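Local coordinates for CoA-binding domain-containing protein (Thermus thermophilus, PDB 1IUK) that probably binds coenzyme A through a Rossmann-like domain, although its cellular role is unknown, at residues 42-47 with 67-72. Numbering follows the deposited sequence.
Sequences RVLPVN and LKEPVD
Leu67 sets its isobutyl group between Leu44 and Val46, two residues of the edge strand 42-46 whose side chains leave the same face of the sheet. Its CG stands anti to the carbonyl carbon (chi1 -71°), and from that branch point the two methyls share the work: Leu67 CD2 lies 3.8 Å from Leu44 CB, while Leu67 CD1 comes within 4.1 Å of Val46 CG2. The side chain of Leu67 slants across that of Val46. Leu67 also touches Ala17 of the adjacent strand 15-19, so one side chain meets two strands.

Two residues on, Glu69 illustrates how one acidic side chain can serve both ways, its methylene against a buried leucine and its carboxylate toward an exposed arginine. Leu44 CD1, which also meets Leu67 CD2, lies 3.9 Å from Glu69 CG, with Glu69 OE2 equally near. Beyond CG the chain runs out extended (chi2 170°) and brings the carboxylate to Arg42. Here Glu69 OE2 forms a salt bridge with Arg42 NE at 3.3 Å, approaching the guanidinium obliquely, with the two planes 49° apart; the oxygen is nearer still to Arg42 CD, at 3.0 Å. NH2 of the same guanidinium makes the stronger salt bridge, with Glu58.

The contact thus grades from an exposed ion pair to buried hydrocarbon. Farther along, Pro70 O and Asp72 N both hydrogen-bond to Thr15 OG1. The connection into strand 73-76 covers one face of the edge strand of the five-stranded parallel sheet (order 2-1-3-4-5) of a Rossmann-like CoA-binding domain.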
loop_
_atom_site.group_PDB
_atom_site.type_symbol
_atom_site.label_atom_id
_atom_site.label_comp_id
_atom_site.label_asym_id
_atom_site.label_seq_id
_atom_site.Cartn_x
_atom_site.Cartn_y
_atom_site.Cartn_z
ATOM N N ARG A 42 -4.188 -8.452 6.388
ATOM C CA ARG A 42 -5.172 -7.598 7.020
ATOM C C ARG A 42 -5.021 -6.307 6.232
ATOM O O ARG A 42 -3.987 -5.647 6.306
ATOM C CB ARG A 42 -4.845 -7.343 8.487
ATOM C CG ARG A 42 -5.738 -6.268 9.093
ATOM C CD ARG A 42 -5.489 -6.078 10.580
ATOM N NE ARG A 42 -6.739 -5.779 11.269
ATOM C CZ ARG A 42 -7.461 -6.687 11.912
ATOM N NH1 ARG A 42 -7.046 -7.951 11.952
ATOM N NH2 ARG A 42 -8.607 -6.341 12.496
ATOM N N VAL A 43 -6.033 -5.972 5.443
ATOM C CA VAL A 43 -5.984 -4.770 4.623
ATOM C C VAL A 43 -6.725 -3.646 5.332
ATOM O O VAL A 43 -7.876 -3.798 5.761
ATOM C CB VAL A 43 -6.596 -5.022 3.221
ATOM C CG1 VAL A 43 -5.846 -6.138 2.523
ATOM C CG2 VAL A 43 -8.054 -5.388 3.346
ATOM N N LEU A 44 -6.033 -2.518 5.467
ATOM C CA LEU A 44 -6.569 -1.344 6.137
ATOM C C LEU A 44 -6.774 -0.240 5.115
ATOM O O LEU A 44 -5.810 0.357 4.629
ATOM C CB LEU A 44 -5.595 -0.890 7.223
ATOM C CG LEU A 44 -5.166 -1.993 8.192
ATOM C CD1 LEU A 44 -4.068 -1.476 9.122
ATOM C CD2 LEU A 44 -6.380 -2.469 8.979
ATOM N N PRO A 45 -8.041 0.034 4.757
ATOM C CA PRO A 45 -8.334 1.082 3.772
ATOM C C PRO A 45 -8.145 2.520 4.286
ATOM O O PRO A 45 -8.633 2.879 5.360
ATOM C CB PRO A 45 -9.785 0.794 3.381
ATOM C CG PRO A 45 -10.387 0.230 4.654
ATOM C CD PRO A 45 -9.272 -0.627 5.239
ATOM N N VAL A 46 -7.430 3.329 3.511
ATOM C CA VAL A 46 -7.216 4.731 3.870
ATOM C C VAL A 46 -7.569 5.614 2.668
ATOM O O VAL A 46 -6.954 5.521 1.615
ATOM C CB VAL A 46 -5.746 5.013 4.295
ATOM C CG1 VAL A 46 -5.607 6.469 4.748
ATOM C CG2 VAL A 46 -5.331 4.089 5.432
ATOM N N ASN A 47 -8.575 6.460 2.836
ATOM C CA ASN A 47 -9.009 7.366 1.779
ATOM C C ASN A 47 -10.044 8.297 2.370
ATOM O O ASN A 47 -11.127 7.868 2.768
ATOM C CB ASN A 47 -9.629 6.602 0.602
ATOM C CG ASN A 47 -9.718 7.447 -0.659
ATOM O OD1 ASN A 47 -9.691 8.677 -0.597
ATOM N ND2 ASN A 47 -9.830 6.791 -1.808
ATOM N N LEU A 67 -4.600 5.157 11.577
ATOM C CA LEU A 67 -4.457 3.713 11.724
ATOM C C LEU A 67 -4.009 3.435 13.143
ATOM O O LEU A 67 -3.170 4.152 13.696
ATOM C CB LEU A 67 -3.438 3.162 10.717
ATOM C CG LEU A 67 -3.915 3.158 9.254
ATOM C CD1 LEU A 67 -2.856 2.580 8.313
ATOM C CD2 LEU A 67 -5.193 2.353 9.180
ATOM N N LYS A 68 -4.560 2.384 13.733
ATOM C CA LYS A 68 -4.237 2.050 15.111
ATOM C C LYS A 68 -3.281 0.866 15.278
ATOM O O LYS A 68 -3.228 0.257 16.349
ATOM C CB LYS A 68 -5.541 1.806 15.893
ATOM C CG LYS A 68 -6.385 3.070 16.135
ATOM C CD LYS A 68 -5.558 4.182 16.807
ATOM C CE LYS A 68 -6.439 5.313 17.349
ATOM N NZ LYS A 68 -5.940 6.671 16.965
ATOM N N GLU A 69 -2.521 0.550 14.233
ATOM C CA GLU A 69 -1.567 -0.553 14.301
ATOM C C GLU A 69 -0.464 -0.405 13.255
ATOM O O GLU A 69 -0.642 0.276 12.250
ATOM C CB GLU A 69 -2.292 -1.889 14.131
ATOM C CG GLU A 69 -2.590 -2.277 12.696
ATOM C CD GLU A 69 -3.086 -3.704 12.579
ATOM O OE1 GLU A 69 -2.308 -4.641 12.872
ATOM O OE2 GLU A 69 -4.256 -3.889 12.194
ATOM N N PRO A 70 0.702 -1.031 13.491
ATOM C CA PRO A 70 1.830 -0.955 12.556
ATOM C C PRO A 70 1.464 -1.470 11.184
ATOM O O PRO A 70 0.663 -2.387 11.062
ATOM C CB PRO A 70 2.910 -1.800 13.217
ATOM C CG PRO A 70 2.531 -1.797 14.660
ATOM C CD PRO A 70 1.040 -1.843 14.669
ATOM N N VAL A 71 2.063 -0.874 10.159
ATOM C CA VAL A 71 1.794 -1.239 8.775
ATOM C C VAL A 71 3.026 -1.868 8.158
ATOM O O VAL A 71 4.097 -1.258 8.115
ATOM C CB VAL A 71 1.387 0.008 7.970
ATOM C CG1 VAL A 71 1.408 -0.287 6.480
ATOM C CG2 VAL A 71 0.010 0.476 8.429
ATOM N N ASP A 72 2.878 -3.101 7.686
ATOM C CA ASP A 72 3.988 -3.823 7.074
ATOM C C ASP A 72 4.211 -3.374 5.651
ATOM O O ASP A 72 5.346 -3.243 5.207
ATOM C CB ASP A 72 3.724 -5.331 7.117
ATOM C CG ASP A 72 3.730 -5.881 8.536
ATOM O OD1 ASP A 72 2.755 -6.540 8.929
ATOM O OD2 ASP A 72 4.711 -5.648 9.267
#